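Local atomic coordinates of calcium-regulated actin-bundling protein (Dictyostelium discoideum, PDB entry 4X3N), a protein that binds actin filaments and cross-links them into bundles under the control of calcium, and may help reorganise filopodia and pseudopodia during cell movement. Residues A[68-71]-A[72-75]; A[133-136]-A[137-140]; A[280-283]-A[284-288]. One frame throughout, in Å; residues are numbered along the deposited sequence.

Contact 1 of 3, residues A[68-71]-A[72-75]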
loop_
_atom_site.group_PDB
_atom_site.type_symbol
_atom_site.label_atom_id
_atom_site.label_comp_id
_atom_site.label_asym_id
_atom_site.label_seq_id
_atom_site.Cartn_x
_atom_site.Cartn_y
_atom_site.Cartn_z
ATOM N N GLY A 68 5.078 13.468 21.099
ATOM C CA GLY A 68 5.122 13.356 19.631
ATOM C C GLY A 68 5.538 11.971 19.161
ATOM O O GLY A 68 4.789 11.258 18.427
ATOM N N TRP A 69 6.689 11.533 19.642
ATOM C CA TRP A 69 7.202 10.211 19.268
ATOM C C TRP A 69 6.287 9.062 19.665
ATOM O O TRP A 69 6.047 8.122 18.845
ATOM C CB TRP A 69 8.587 10.040 19.838
ATOM C CG TRP A 69 9.353 8.864 19.395
ATOM C CD1 TRP A 69 9.457 8.413 18.151
ATOM C CD2 TRP A 69 10.205 8.023 20.207
ATOM N NE1 TRP A 69 10.345 7.328 18.122
ATOM C CE2 TRP A 69 10.756 7.064 19.385
ATOM C CE3 TRP A 69 10.500 7.973 21.573
ATOM C CZ2 TRP A 69 11.615 6.059 19.862
ATOM C CZ3 TRP A 69 11.370 6.983 22.047
ATOM C CH2 TRP A 69 11.912 6.052 21.201
ATOM N N GLU A 70 5.823 9.073 20.916
ATOM C CA GLU A 70 4.992 7.992 21.405
ATOM C C GLU A 70 3.784 7.890 20.586
ATOM O O GLU A 70 3.362 6.788 20.266
ATOM C CB GLU A 70 4.559 8.163 22.849
ATOM C CG GLU A 70 5.702 7.824 23.816
ATOM C CD GLU A 70 6.202 6.372 23.638
ATOM O OE1 GLU A 70 5.326 5.495 23.547
ATOM O OE2 GLU A 70 7.444 6.120 23.581
ATOM N N THR A 71 3.206 9.031 20.229
ATOM C CA THR A 71 1.952 8.970 19.539
ATOM C C THR A 71 2.101 8.441 18.098
ATOM O O THR A 71 1.226 7.724 17.633
ATOM C CB THR A 71 1.207 10.312 19.603
ATOM O OG1 THR A 71 1.154 10.720 20.960
ATOM C CG2 THR A 71 -0.187 10.173 19.067
ATOM N N ILE A 72 3.197 8.768 17.405
ATOM C CA ILE A 72 3.346 8.373 16.026
ATOM C C ILE A 72 3.661 6.922 16.021
ATOM O O ILE A 72 3.165 6.177 15.141
ATOM C CB ILE A 72 4.352 9.253 15.205
ATOM C CG1 ILE A 72 4.116 9.133 13.690
ATOM C CG2 ILE A 72 5.786 8.932 15.523
ATOM C CD1 ILE A 72 4.794 10.197 12.788
ATOM N N LYS A 73 4.416 6.483 17.011
ATOM C CA LYS A 73 4.675 5.088 17.173
ATOM C C LYS A 73 3.419 4.284 17.407
ATOM O O LYS A 73 3.267 3.215 16.798
ATOM C CB LYS A 73 5.638 4.803 18.302
ATOM C CG LYS A 73 7.040 5.292 18.007
ATOM C CD LYS A 73 8.013 4.723 19.000
ATOM C CE LYS A 73 7.792 5.356 20.347
ATOM N NZ LYS A 73 8.760 4.747 21.283
ATOM N N TYR A 74 2.543 4.743 18.275
ATOM C CA TYR A 74 1.313 3.997 18.503
ATOM C C TYR A 74 0.442 3.932 17.245
ATOM O O TYR A 74 -0.171 2.920 16.998
ATOM C CB TYR A 74 0.512 4.534 19.662
ATOM C CG TYR A 74 0.970 3.851 20.947
ATOM C CD1 TYR A 74 0.579 2.553 21.241
ATOM C CD2 TYR A 74 1.850 4.481 21.820
ATOM C CE1 TYR A 74 1.017 1.919 22.389
ATOM C CE2 TYR A 74 2.298 3.858 22.968
ATOM C CZ TYR A 74 1.882 2.583 23.245
ATOM O OH TYR A 74 2.319 1.975 24.393
ATOM N N ALA A 75 0.407 5.011 16.480
ATOM C CA ALA A 75 -0.387 5.037 15.238
ATOM C C ALA A 75 0.148 4.060 14.226
ATOM O O ALA A 75 -0.638 3.298 13.622
ATOM C CB ALA A 75 -0.486 6.439 14.698
#

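Contact 2 of 3, residues A[133-136]-A[137-140]. With CIT (citric acid), chain F.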
loop_
_atom_site.group_PDB
_atom_site.type_symbol
_atom_site.label_atom_id
_atom_site.label_comp_id
_atom_site.label_asym_id
_atom_site.label_seq_id
_atom_site.Cartn_x
_atom_site.Cartn_y
_atom_site.Cartn_z
ATOM N N LEU A 133 -11.606 16.520 6.821
ATOM C CA LEU A 133 -11.460 17.166 5.560
ATOM C C LEU A 133 -10.315 18.181 5.590
ATOM O O LEU A 133 -9.472 18.206 4.680
ATOM C CB LEU A 133 -12.774 17.903 5.199
ATOM C CG LEU A 133 -12.679 18.715 3.903
ATOM C CD1 LEU A 133 -13.042 17.733 2.800
ATOM C CD2 LEU A 133 -13.537 20.000 3.835
ATOM N N LYS A 134 -10.341 19.078 6.578
ATOM C CA LYS A 134 -9.316 20.119 6.708
ATOM C C LYS A 134 -7.932 19.495 6.975
ATOM O O LYS A 134 -6.916 19.932 6.468
ATOM C CB LYS A 134 -9.646 21.023 7.879
ATOM C CG LYS A 134 -10.957 21.738 7.737
ATOM C CD LYS A 134 -10.848 22.885 6.772
ATOM C CE LYS A 134 -11.688 24.028 7.332
ATOM N NZ LYS A 134 -11.779 25.176 6.398
ATOM N N ARG A 135 -7.930 18.473 7.803
ATOM C CA ARG A 135 -6.712 17.739 8.089
ATOM C C ARG A 135 -6.068 17.259 6.780
ATOM O O ARG A 135 -4.937 17.544 6.547
ATOM C CB ARG A 135 -6.998 16.525 8.961
ATOM C CG ARG A 135 -5.779 15.791 9.462
ATOM C CD ARG A 135 -5.684 15.999 10.938
ATOM N NE ARG A 135 -4.849 17.116 11.241
ATOM C CZ ARG A 135 -4.803 17.748 12.412
ATOM N NH1 ARG A 135 -5.570 17.401 13.448
ATOM N NH2 ARG A 135 -3.948 18.746 12.532
ATOM N N LYS A 136 -6.781 16.522 5.943
ATOM C CA LYS A 136 -6.142 15.926 4.748
ATOM C C LYS A 136 -5.677 16.970 3.790
ATOM O O LYS A 136 -4.644 16.860 3.181
ATOM C CB LYS A 136 -7.071 14.929 4.037
ATOM C CG LYS A 136 -7.130 13.618 4.772
ATOM C CD LYS A 136 -7.535 12.535 3.835
ATOM C CE LYS A 136 -7.422 11.205 4.529
ATOM N NZ LYS A 136 -7.882 10.188 3.585
ATOM N N GLN A 137 -6.426 18.042 3.720
ATOM C CA GLN A 137 -6.038 19.216 2.948
ATOM C C GLN A 137 -4.757 19.880 3.488
ATOM O O GLN A 137 -3.896 20.323 2.706
ATOM C CB GLN A 137 -7.178 20.217 3.005
ATOM C CG GLN A 137 -7.025 21.457 2.118
ATOM C CD GLN A 137 -8.180 22.463 2.369
ATOM O OE1 GLN A 137 -9.285 22.106 2.827
ATOM N NE2 GLN A 137 -7.915 23.722 2.073
ATOM N N GLU A 138 -4.584 19.897 4.803
ATOM C CA GLU A 138 -3.307 20.425 5.325
ATOM C C GLU A 138 -2.152 19.445 5.027
ATOM O O GLU A 138 -1.071 19.853 4.770
ATOM C CB GLU A 138 -3.383 20.651 6.811
ATOM C CG GLU A 138 -2.158 21.334 7.406
ATOM C CD GLU A 138 -2.475 21.914 8.772
ATOM O OE1 GLU A 138 -2.740 23.131 8.816
ATOM O OE2 GLU A 138 -2.507 21.153 9.765
ATOM N N LEU A 139 -2.403 18.159 5.109
ATOM C CA LEU A 139 -1.323 17.178 4.831
ATOM C C LEU A 139 -0.797 17.385 3.428
ATOM O O LEU A 139 0.385 17.446 3.188
ATOM C CB LEU A 139 -1.850 15.724 4.975
ATOM C CG LEU A 139 -2.354 15.314 6.360
ATOM C CD1 LEU A 139 -2.621 13.826 6.401
ATOM C CD2 LEU A 139 -1.393 15.685 7.468
ATOM N N ARG A 140 -1.740 17.472 2.504
ATOM C CA ARG A 140 -1.540 17.625 1.091
ATOM C C ARG A 140 -0.946 18.971 0.685
ATOM O O ARG A 140 -0.074 19.017 -0.161
ATOM C CB ARG A 140 -2.937 17.495 0.454
ATOM C CG ARG A 140 -3.006 17.353 -1.004
ATOM C CD ARG A 140 -4.460 17.103 -1.354
ATOM N NE ARG A 140 -4.824 15.717 -1.053
ATOM C CZ ARG A 140 -5.911 15.354 -0.384
ATOM N NH1 ARG A 140 -6.785 16.276 0.055
ATOM N NH2 ARG A 140 -6.138 14.049 -0.214
HETATM C C1 CIT F . -9.718 13.825 0.722
HETATM O O1 CIT F . -8.918 12.866 0.552
HETATM O O2 CIT F . -9.366 15.023 0.849
HETATM C C2 CIT F . -11.208 13.521 0.770
HETATM C C3 CIT F . -11.520 12.051 1.088
HETATM O O7 CIT F . -10.263 11.237 1.228
HETATM C C4 CIT F . -12.379 11.999 2.379
HETATM C C5 CIT F . -11.646 11.447 3.605
HETATM O O3 CIT F . -12.171 11.439 4.768
HETATM O O4 CIT F . -10.506 10.977 3.405
HETATM C C6 CIT F . -12.469 11.684 -0.092
HETATM O O5 CIT F . -12.517 10.645 -0.769
HETATM O O6 CIT F . -13.339 12.475 -0.445
#

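Contact 3 of 3, residues A[280-283]-A[284-288]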
loop_
_atom_site.group_PDB
_atom_site.type_symbol
_atom_site.label_atom_id
_atom_site.label_comp_id
_atom_site.label_asym_id
_atom_site.label_seq_id
_atom_site.Cartn_x
_atom_site.Cartn_y
_atom_site.Cartn_z
ATOM N N ASN A 280 20.501 10.196 26.192
ATOM C CA ASN A 280 20.396 10.258 27.679
ATOM C C ASN A 280 19.002 10.099 28.144
ATOM O O ASN A 280 18.729 9.346 29.044
ATOM C CB ASN A 280 21.046 11.535 28.222
ATOM C CG ASN A 280 22.588 11.421 28.300
ATOM O OD1 ASN A 280 23.109 10.897 29.252
ATOM N ND2 ASN A 280 23.290 11.876 27.288
ATOM N N ARG A 281 18.074 10.817 27.539
ATOM C CA ARG A 281 16.676 10.576 27.860
ATOM C C ARG A 281 16.215 9.132 27.751
ATOM O O ARG A 281 15.452 8.607 28.585
ATOM C CB ARG A 281 15.807 11.426 26.927
ATOM C CG ARG A 281 14.346 11.431 27.289
ATOM C CD ARG A 281 14.142 12.115 28.635
ATOM N NE ARG A 281 12.731 12.149 28.972
ATOM C CZ ARG A 281 12.029 11.103 29.426
ATOM N NH1 ARG A 281 12.606 9.926 29.613
ATOM N NH2 ARG A 281 10.711 11.239 29.683
ATOM N N ASP A 282 16.653 8.495 26.685
ATOM C CA ASP A 282 16.198 7.148 26.363
ATOM C C ASP A 282 16.813 6.137 27.338
ATOM O O ASP A 282 16.126 5.273 27.899
ATOM C CB ASP A 282 16.599 6.899 24.933
ATOM C CG ASP A 282 15.926 5.710 24.353
ATOM O OD1 ASP A 282 14.683 5.707 24.396
ATOM O OD2 ASP A 282 16.623 4.825 23.817
ATOM N N LEU A 283 18.111 6.294 27.583
ATOM C CA LEU A 283 18.805 5.544 28.635
ATOM C C LEU A 283 18.108 5.692 29.943
ATOM O O LEU A 283 17.858 4.716 30.619
ATOM C CB LEU A 283 20.207 6.045 28.823
ATOM C CG LEU A 283 21.055 5.358 29.886
ATOM C CD1 LEU A 283 21.394 3.910 29.466
ATOM C CD2 LEU A 283 22.325 6.205 30.114
ATOM N N GLU A 284 17.793 6.928 30.302
ATOM C CA GLU A 284 17.061 7.185 31.550
ATOM C C GLU A 284 15.759 6.360 31.629
ATOM O O GLU A 284 15.512 5.664 32.612
ATOM C CB GLU A 284 16.811 8.708 31.617
ATOM C CG GLU A 284 15.909 9.229 32.726
ATOM C CD GLU A 284 15.502 10.725 32.520
ATOM O OE1 GLU A 284 14.424 11.117 32.996
ATOM O OE2 GLU A 284 16.233 11.524 31.883
ATOM N N GLU A 285 14.940 6.436 30.582
ATOM C CA GLU A 285 13.678 5.691 30.473
ATOM C C GLU A 285 13.925 4.190 30.624
ATOM O O GLU A 285 13.306 3.484 31.436
ATOM C CB GLU A 285 13.034 5.973 29.096
ATOM C CG GLU A 285 11.558 5.600 28.957
ATOM C CD GLU A 285 10.693 6.377 29.906
ATOM O OE1 GLU A 285 11.131 7.470 30.310
ATOM O OE2 GLU A 285 9.598 5.892 30.269
ATOM N N LYS A 286 14.905 3.714 29.888
ATOM C CA LYS A 286 15.210 2.305 29.957
ATOM C C LYS A 286 15.576 1.886 31.350
ATOM O O LYS A 286 15.115 0.819 31.795
ATOM C CB LYS A 286 16.287 1.931 28.925
ATOM C CG LYS A 286 15.726 1.817 27.501
ATOM C CD LYS A 286 16.759 2.184 26.463
ATOM C CE LYS A 286 16.491 1.468 25.116
ATOM N NZ LYS A 286 15.289 1.924 24.360
ATOM N N LYS A 287 16.425 2.664 32.035
ATOM C CA LYS A 287 16.957 2.228 33.368
ATOM C C LYS A 287 15.848 2.193 34.367
ATOM O O LYS A 287 15.728 1.286 35.181
ATOM C CB LYS A 287 18.056 3.167 33.874
ATOM C CG LYS A 287 19.366 2.903 33.203
ATOM C CD LYS A 287 20.423 3.959 33.497
ATOM C CE LYS A 287 20.991 3.849 34.903
ATOM N NZ LYS A 287 21.950 4.987 35.119
ATOM N N LYS A 288 15.007 3.202 34.274
ATOM C CA LYS A 288 13.838 3.314 35.139
ATOM C C LYS A 288 13.009 2.032 35.038
ATOM O O LYS A 288 12.641 1.456 36.060
ATOM C CB LYS A 288 13.124 4.599 34.749
ATOM C CG LYS A 288 11.631 4.792 34.894
ATOM C CD LYS A 288 11.428 6.315 34.980
ATOM C CE LYS A 288 10.280 6.834 34.138
ATOM N NZ LYS A 288 9.036 6.780 34.953
#

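Contact 1 of 3, residues A[68-71]-A[72-75]
Trp69 and Lys73 make a cation-pi contact one turn apart on helix 61-79, near the middle of the molecule, and Glu70 adds a salt bridge to the same ammonium group. Lys73 NZ stands 3.3 Å from the centroid of the Trp69 six-membered ring, only 7° off the ring normal, while its CE carbon lies over the five-membered ring in a CH-pi contact. The indole is turned to receive the chain because CG of Trp69 is anti to its backbone N (chi1 -171°); the lysine bends at chi3 and lays its last two atoms across the ring face. A long aliphatic chain ending in a charge suits this place, since carbon and cation both favour the electron-rich indole. Glu70 folds back at chi2 and brings OE2 to 3.0 Å from Lys73 NZ, so the cation is shared between a ring face and a carboxylate, which it meets from above the carboxylate plane. The other oxygen, Glu70 OE1, lies 3.5 Å from Tyr74 CE2. Backbone bonds run from Lys73 N to Trp69 O and from Tyr74 N to Glu70 O, both 3.0 Å. Trp69 NE1 is hydrogen-bonded to Glu90 OE2, and its ring meets Trp278 edge-to-face. On the buried side Thr71 and Ile72 pack on Phe102 of helix 96-111; Thr71 can be buried there because its OG1 is hydrogen-bonded to Val67 O. This is the pattern of a partly buried helix in a largely helical fold, with aromatic-lysine and glutamate-lysine pairs at i,i+4 and i,i+3 along its partly exposed side.

Contact 2 of 3, residues A[133-136]-A[137-140]
Gln137, Glu138, Leu139 and Arg140 each give their backbone N-H to the carbonyl four residues earlier, Leu133 to Lys136 in order, in regular alpha-helical bonds of 2.9 to 3.2 Å. From successive turns of this helix Lys136 and Arg140 reach the same bound citrate, probably taken up from the crystallisation liquor. Lys136 is extended beyond CG, and its NZ bonds citrate O4 at 2.7 Å. Arg140 leaves with CG anti to its own N (chi1 -168°) and bends at chi3, turning its guanidinium toward one citrate carboxylate: NH1 meets O2 at 3.0 Å, in the guanidinium plane, and NH2 meets O1 at 3.1 Å. This two-pronged grip helps to fix the carboxylate's rotation. Helix 132-143 leads into the calcium-binding loop that begins at Asp144, and is consistent with the entering helix of an EF-hand. On its buried face Leu139 packs on Phe96, Ala99 and Tyr103 of helix 96-111, and Arg135 also touches Tyr103. Arg135 and Glu138 form only a long salt bridge, Arg135 NH2 to Glu138 OE2 3.9 Å, their planes 52° apart; each has a firmer partner, Gln128 O for the arginine and Tyr159 OH for the glutamate. The citrate also binds Lys136 and Arg140 of a second subunit and Arg140 of a third; Lys136 NZ also forms a salt bridge with Asp97 of its own chain, and Arg140 NH2 one with Asp97 of the second subunit.

Contact 3 of 3, residues A[280-283]-A[284-288]
Helix 273-290, the last helix of the chain, carries two i,i+4 salt bridges on adjacent residues, Arg281 to Glu285 and Asp282 to Lys286. In the first, Arg281 NH1 meets Glu285 OE1 at 2.9 Å with an N-H...O angle of 169°. The oxygen lies in the guanidinium plane and is approached on its anti side. Arginine can make this bond because its chain bends at chi2 (66°) and runs alongside the glutamate, which bends at the same torsion, so both charged ends finish pointing the same way. Glu284, extended beyond CG, comes across the arginine instead: its OE1 is 4.0 Å from Arg281 NH1 but well out of the guanidinium plane, so it offers charge without a directed bond. The second bridge is looser, a weak bond of 3.2 Å from Lys286 NZ to Asp282 OD2. The lysine chain, folded at chi4, passes over the Asp282 carbonyl before its end turns to the carboxylate, while OD1 of the same aspartate is hydrogen-bonded to Tyr65 OH. Leu283 supplies the apolar side, its branch carbon CG 3.9 Å from Lys287 CD; the leucine packs on Ala244 and Glu245 of helix 232-255, and Lys287 NZ forms a salt bridge with Glu245. The backbone is tied in step, with Glu284 N to Asn280 O and Lys287 N to Leu283 O both 2.9 Å. Arg281 NE also forms a salt bridge with Glu62, and Lys286 NZ is hydrogen-bonded to Asn194 OD1. Since these cations are held both along their own helix and by neighbouring helices, the charges are compensated locally, which would probably favour the ionised forms of Asp282 and Lys286 in their largely buried setting.

Along the chain the contacts follow one another in the order 1, 2, 3, each within a single helix: 61-79, 132-143 and 273-290. Contact 1 lies nearest the middle of the molecule, its centre about 19 Å from that of contact 2 and about 18 Å from that of contact 3. Contacts 2 and 3 are about 36 Å apart between centres, on opposite sides of the chain's centre. Contact 1 touches contact 3 where Trp69 packs against Asp282, and Tyr65 of helix 61-79 ties the same helix to Asp282. Toward contact 2 the link is indirect, through helix 96-111, which packs on both. Helix 61-79 thus lies between the calcium-binding region and the C-terminal helix.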